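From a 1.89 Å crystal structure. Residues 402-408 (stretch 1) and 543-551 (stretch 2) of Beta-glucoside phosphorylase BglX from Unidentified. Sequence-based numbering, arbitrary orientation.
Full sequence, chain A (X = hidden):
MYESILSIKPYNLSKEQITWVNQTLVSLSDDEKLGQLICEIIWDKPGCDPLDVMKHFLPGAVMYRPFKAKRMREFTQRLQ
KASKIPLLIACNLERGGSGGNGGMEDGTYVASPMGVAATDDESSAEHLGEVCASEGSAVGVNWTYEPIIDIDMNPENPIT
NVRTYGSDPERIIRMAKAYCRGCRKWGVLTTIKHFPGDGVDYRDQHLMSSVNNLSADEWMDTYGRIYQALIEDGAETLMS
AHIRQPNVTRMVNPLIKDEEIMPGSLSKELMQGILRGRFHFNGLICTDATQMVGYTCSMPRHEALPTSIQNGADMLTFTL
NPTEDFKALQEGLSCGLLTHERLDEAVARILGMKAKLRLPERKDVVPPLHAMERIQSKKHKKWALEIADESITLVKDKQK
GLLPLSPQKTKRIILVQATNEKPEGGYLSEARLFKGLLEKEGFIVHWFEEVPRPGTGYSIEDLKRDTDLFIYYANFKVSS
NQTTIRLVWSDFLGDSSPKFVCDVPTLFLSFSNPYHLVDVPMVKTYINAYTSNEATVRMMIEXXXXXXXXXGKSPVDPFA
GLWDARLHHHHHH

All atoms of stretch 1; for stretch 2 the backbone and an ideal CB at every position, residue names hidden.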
ATOM      1  N   LEU A 402     -25.191   4.011  26.179  1.00 27.70           N
ATOM      2  CA  LEU A 402     -25.362   4.223  24.743  1.00 24.82           C
ATOM      3  C   LEU A 402     -25.457   2.893  24.012  1.00 23.56           C
ATOM      4  O   LEU A 402     -26.434   2.620  23.310  1.00 23.43           O
ATOM      5  CB  LEU A 402     -24.205   5.045  24.179  1.00 23.87           C
ATOM      6  CG  LEU A 402     -24.517   5.904  22.947  1.00 29.66           C
ATOM      7  CD1 LEU A 402     -23.230   6.231  22.207  1.00 29.36           C
ATOM      8  CD2 LEU A 402     -25.498   5.254  22.001  1.00 31.80           C
ATOM      9  N   LEU A 403     -24.419   2.046  24.159  1.00 25.30           N
ATOM     10  CA  LEU A 403     -24.356   0.764  23.482  1.00 23.92           C
ATOM     11  C   LEU A 403     -24.911  -0.342  24.378  1.00 21.28           C
ATOM     12  O   LEU A 403     -24.766  -0.284  25.602  1.00 24.13           O
ATOM     13  CB  LEU A 403     -22.913   0.444  23.100  1.00 20.57           C
ATOM     14  CG  LEU A 403     -22.230   1.508  22.234  1.00 25.72           C
ATOM     15  CD1 LEU A 403     -20.803   1.109  21.881  1.00 27.68           C
ATOM     16  CD2 LEU A 403     -23.033   1.790  20.963  1.00 22.38           C
ATOM     17  N   PRO A 404     -25.575  -1.359  23.804  1.00 23.28           N
ATOM     18  CA  PRO A 404     -25.875  -1.466  22.374  1.00 22.30           C
ATOM     19  C   PRO A 404     -27.002  -0.534  21.936  1.00 22.23           C
ATOM     20  O   PRO A 404     -27.894  -0.225  22.732  1.00 21.02           O
ATOM     21  CB  PRO A 404     -26.293  -2.929  22.214  1.00 22.89           C
ATOM     22  CG  PRO A 404     -26.841  -3.304  23.534  1.00 25.29           C
ATOM     23  CD  PRO A 404     -26.051  -2.541  24.549  1.00 23.67           C
ATOM     24  N   LEU A 405     -26.958  -0.098  20.681  1.00 18.49           N
ATOM     25  CA  LEU A 405     -28.013   0.750  20.145  1.00 18.70           C
ATOM     26  C   LEU A 405     -29.326  -0.019  20.054  1.00 23.90           C
ATOM     27  O   LEU A 405     -29.348  -1.240  19.849  1.00 19.99           O
ATOM     28  CB  LEU A 405     -27.627   1.277  18.767  1.00 21.15           C
ATOM     29  CG  LEU A 405     -26.336   2.093  18.710  1.00 16.64           C
ATOM     30  CD1 LEU A 405     -26.074   2.529  17.282  1.00 21.26           C
ATOM     31  CD2 LEU A 405     -26.417   3.308  19.629  1.00 20.04           C
ATOM     32  N   SER A 406     -30.430   0.716  20.215  1.00 21.92           N
ATOM     33  CA  SER A 406     -31.762   0.167  20.129  1.00 23.28           C
ATOM     34  C   SER A 406     -32.733   1.244  19.667  1.00 21.58           C
ATOM     35  O   SER A 406     -32.703   2.357  20.216  1.00 23.31           O
ATOM     36  CB  SER A 406     -32.226  -0.384  21.473  1.00 23.66           C
ATOM     37  OG  SER A 406     -33.620  -0.619  21.447  1.00 31.63           O
ATOM     38  N   PRO A 407     -33.606   0.955  18.695  1.00 24.36           N
ATOM     39  CA  PRO A 407     -34.651   1.932  18.348  1.00 23.05           C
ATOM     40  C   PRO A 407     -35.498   2.352  19.537  1.00 28.51           C
ATOM     41  O   PRO A 407     -36.084   3.442  19.514  1.00 29.71           O
ATOM     42  CB  PRO A 407     -35.489   1.194  17.298  1.00 27.75           C
ATOM     43  CG  PRO A 407     -34.588   0.166  16.732  1.00 25.52           C
ATOM     44  CD  PRO A 407     -33.668  -0.241  17.834  1.00 25.44           C
ATOM     45  N   GLN A 408     -35.576   1.530  20.583  1.00 26.26           N
ATOM     46  CA  GLN A 408     -36.354   1.891  21.759  1.00 30.70           C
ATOM     47  C   GLN A 408     -35.578   2.783  22.716  1.00 31.49           C
ATOM     48  O   GLN A 408     -36.159   3.276  23.689  1.00 33.98           O
ATOM     49  CB  GLN A 408     -36.828   0.626  22.476  1.00 29.78           C
ATOM     50  CG  GLN A 408     -37.940  -0.107  21.732  1.00 31.13           C
ATOM     51  CD  GLN A 408     -37.455  -0.835  20.487  1.00 40.12           C
ATOM     52  OE1 GLN A 408     -36.371  -1.420  20.478  1.00 43.38           O
ATOM     53  NE2 GLN A 408     -38.261  -0.801  19.425  1.00 35.10           N
ATOM     54  N   UNK A 543     -22.171  -5.278  15.713  1.00 16.43           N
ATOM     55  CA  UNK A 543     -21.569  -4.939  16.993  1.00 16.12           C
ATOM     56  C   UNK A 543     -22.293  -3.777  17.663  1.00 18.75           C
ATOM     57  O   UNK A 543     -22.441  -3.758  18.891  1.00 17.94           O
ATOM     58  CB  UNK A 543     -20.090  -4.597  16.806  1.00 16.12           C
ATOM     59  N   UNK A 544     -22.753  -2.803  16.881  1.00 17.99           N
ATOM     60  CA  UNK A 544     -23.526  -1.710  17.459  1.00 18.43           C
ATOM     61  C   UNK A 544     -24.819  -2.224  18.079  1.00 17.96           C
ATOM     62  O   UNK A 544     -25.244  -1.739  19.132  1.00 18.10           O
ATOM     63  CB  UNK A 544     -23.834  -0.654  16.396  1.00 18.43           C
ATOM     64  N   UNK A 545     -25.450  -3.210  17.444  1.00 19.78           N
ATOM     65  CA  UNK A 545     -26.677  -3.806  17.956  1.00 19.39           C
ATOM     66  C   UNK A 545     -26.429  -4.817  19.068  1.00 24.49           C
ATOM     67  O   UNK A 545     -27.396  -5.334  19.635  1.00 20.99           O
ATOM     68  CB  UNK A 545     -27.439  -4.481  16.814  1.00 19.39           C
ATOM     69  N   UNK A 546     -25.172  -5.099  19.405  1.00 19.30           N
ATOM     70  CA  UNK A 546     -24.872  -5.980  20.514  1.00 20.64           C
ATOM     71  C   UNK A 546     -24.964  -7.456  20.201  1.00 21.65           C
ATOM     72  O   UNK A 546     -24.928  -8.272  21.129  1.00 20.59           O
ATOM     73  CB  UNK A 546     -25.814  -5.662  21.677  1.00 20.64           C
ATOM     74  N   UNK A 547     -25.095  -7.827  18.930  1.00 20.47           N
ATOM     75  CA  UNK A 547     -25.081  -9.223  18.522  1.00 19.15           C
ATOM     76  C   UNK A 547     -23.674  -9.762  18.297  1.00 24.36           C
ATOM     77  O   UNK A 547     -23.513 -10.967  18.084  1.00 22.84           O
ATOM     78  CB  UNK A 547     -25.906  -9.395  17.245  1.00 19.15           C
ATOM     79  N   UNK A 548     -22.658  -8.903  18.316  1.00 21.40           N
ATOM     80  CA  UNK A 548     -21.275  -9.314  18.108  1.00 22.44           C
ATOM     81  C   UNK A 548     -20.399  -8.456  19.003  1.00 21.36           C
ATOM     82  O   UNK A 548     -20.570  -7.235  19.045  1.00 19.24           O
ATOM     83  CB  UNK A 548     -20.863  -9.187  16.640  1.00 22.44           C
ATOM     84  N   UNK A 549     -19.482  -9.089  19.730  1.00 18.33           N
ATOM     85  CA  UNK A 549     -18.626  -8.350  20.642  1.00 18.99           C
ATOM     86  C   UNK A 549     -17.575  -7.558  19.870  1.00 19.65           C
ATOM     87  O   UNK A 549     -17.205  -7.904  18.744  1.00 19.14           O
ATOM     88  CB  UNK A 549     -17.955  -9.302  21.634  1.00 18.99           C
ATOM     89  N   UNK A 550     -17.108  -6.474  20.483  1.00 18.71           N
ATOM     90  CA  UNK A 550     -15.941  -5.752  19.982  1.00 20.49           C
ATOM     91  C   UNK A 550     -14.687  -6.511  20.387  1.00 20.55           C
ATOM     92  O   UNK A 550     -14.466  -6.779  21.573  1.00 16.44           O
ATOM     93  CB  UNK A 550     -15.906  -4.317  20.512  1.00 20.49           C
ATOM     94  N   UNK A 551     -13.874  -6.865  19.396  1.00 16.59           N
ATOM     95  CA  UNK A 551     -12.708  -7.703  19.606  1.00 14.06           C
ATOM     96  C   UNK A 551     -11.401  -7.039  19.202  1.00 20.21           C
ATOM     97  O   UNK A 551     -10.335  -7.552  19.564  1.00 14.22           O
ATOM     98  CB  UNK A 551     -12.873  -9.012  18.831  1.00 14.06           C
TER

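Position 543 is helical (phi/psi -80/-37), and its CA-to-CB bond points sideways, with no atom of stretch 1 within 5.5 Å of the ideal CB. Stretch 1 therefore sets almost no constraint, and many helix-compatible residues would fit. The deposited residue is K543. Its end leads away from stretch 1, and NZ donates to the backbone O of 549 at 2.6 Å.

Position 544 is also helical (-63/-38). Its CB points sideways, yet lies 4.0 Å from L405 CD1 and 5.2 Å from L403 CD2. The neighbourhood is aliphatic, so leucine, isoleucine, valine or methionine would all be reasonable. It is L544: its CD2 reaches L403 CD2 at 4.2 Å, while its CB packs on L405 CD1. The backbone anchor does not depend on the side chain: L405 N donates to L544 O at 2.8 Å, with an N-H...acceptor angle of 148°.

At 545 (-79/-3) the CB points away from stretch 1, and the nearest atom to it is L405 O at 4.8 Å. A long, flexible apolar side chain could bend back to L405 and P407. M545 does so with chi1, chi2 and chi3 all m. Its SD comes to 4.3 Å from L405 CB, and its CE to 3.4 Å from L405 O and 4.4 Å from P407 CD. A water donates to both L405 O (2.6 Å) and M545 O (3.0 Å), linking the two backbones.

Position 546 is the most restrictive. Its phi of 81° by itself favours glycine, and the ideal CB, directed toward stretch 1, would sit 2.8 Å from P404 CB, a clash. Asparagine, often tolerated at positive phi, would meet the same obstacle. The residue is G546, closing the helix in a Schellman motif; its N donates to K543 O at 3.1 Å and lies 3.7 Å from P404 CB.

Positions 547 (-86/-9), 548 (-144/132) and 549 (-74/154) have nothing of stretch 1 within 5.5 Å of their ideal CB atoms, so polar or charged residues would suit as well as others. They are R547, S548, whose OG accepts from K543 NZ at 2.8 Å, and S549.

At 550 (-78/124) the CB points toward stretch 1 but has nothing within 5.5 Å, so contact demands reach. A large apolar side chain such as phenylalanine, methionine or leucine could approach L403. F550 (chi1 m) brings CE2 to 4.3 Å from L403 CD1, an oblique approach to the ring.

Position 551 (-120/-14) is out of reach, leaving the choice open. K551 NZ donates to S549 OG at 3.1 Å.

Stretch 2 543-551: KLMGRSSFK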
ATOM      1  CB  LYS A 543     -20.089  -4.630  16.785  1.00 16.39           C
ATOM      2  CG  LYS A 543     -19.280  -5.872  16.420  1.00 15.57           C
ATOM      3  CD  LYS A 543     -17.933  -5.520  15.800  1.00 17.63           C
ATOM      4  CE  LYS A 543     -17.274  -6.737  15.170  1.00 17.44           C
ATOM      5  NZ  LYS A 543     -17.132  -7.866  16.132  1.00 18.32           N
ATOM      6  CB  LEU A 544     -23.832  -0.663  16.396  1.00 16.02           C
ATOM      7  CG  LEU A 544     -22.626   0.114  15.873  1.00 14.66           C
ATOM      8  CD1 LEU A 544     -23.041   1.002  14.710  1.00 15.76           C
ATOM      9  CD2 LEU A 544     -21.981   0.928  16.966  1.00 19.79           C
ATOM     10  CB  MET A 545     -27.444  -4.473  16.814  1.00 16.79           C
ATOM     11  CG  MET A 545     -27.800  -3.544  15.665  1.00 18.41           C
ATOM     12  SD  MET A 545     -28.644  -2.040  16.210  1.00 22.06           S
ATOM     13  CE  MET A 545     -30.163  -2.727  16.874  1.00 22.88           C
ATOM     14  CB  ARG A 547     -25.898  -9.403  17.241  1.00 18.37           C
ATOM     15  CG  ARG A 547     -27.353  -8.966  17.366  1.00 18.59           C
ATOM     16  CD  ARG A 547     -28.148  -9.374  16.137  1.00 19.53           C
ATOM     17  NE  ARG A 547     -27.810  -8.605  14.944  1.00 24.91           N
ATOM     18  CZ  ARG A 547     -28.468  -7.527  14.520  1.00 20.70           C
ATOM     19  NH1 ARG A 547     -29.515  -7.057  15.196  1.00 26.20           N
ATOM     20  NH2 ARG A 547     -28.077  -6.913  13.412  1.00 22.10           N
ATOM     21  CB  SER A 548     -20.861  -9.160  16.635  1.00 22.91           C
ATOM     22  OG  SER A 548     -19.468  -9.379  16.454  1.00 17.81           O
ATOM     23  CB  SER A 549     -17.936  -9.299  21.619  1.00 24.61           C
ATOM     24  OG  SER A 549     -17.176 -10.265  20.921  1.00 21.26           O
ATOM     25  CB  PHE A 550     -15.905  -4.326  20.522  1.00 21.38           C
ATOM     26  CG  PHE A 550     -16.963  -3.444  19.947  1.00 17.03           C
ATOM     27  CD1 PHE A 550     -16.787  -2.849  18.710  1.00 18.11           C
ATOM     28  CD2 PHE A 550     -18.142  -3.215  20.637  1.00 21.52           C
ATOM     29  CE1 PHE A 550     -17.763  -2.038  18.170  1.00 18.87           C
ATOM     30  CE2 PHE A 550     -19.122  -2.405  20.107  1.00 19.24           C
ATOM     31  CZ  PHE A 550     -18.935  -1.812  18.870  1.00 18.23           C
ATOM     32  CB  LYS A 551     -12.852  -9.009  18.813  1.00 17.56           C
ATOM     33  CG  LYS A 551     -14.133  -9.779  19.100  1.00 20.44           C
ATOM     34  CD  LYS A 551     -14.323 -10.910  18.098  1.00 20.95           C
ATOM     35  CE  LYS A 551     -15.604 -11.711  18.369  1.00 23.68           C
ATOM     36  NZ  LYS A 551     -16.844 -10.982  17.959  1.00 21.87           N
TER
HETATM   37  O   HOH W   1     -29.832  -3.708  20.329  1.00 27.15           O
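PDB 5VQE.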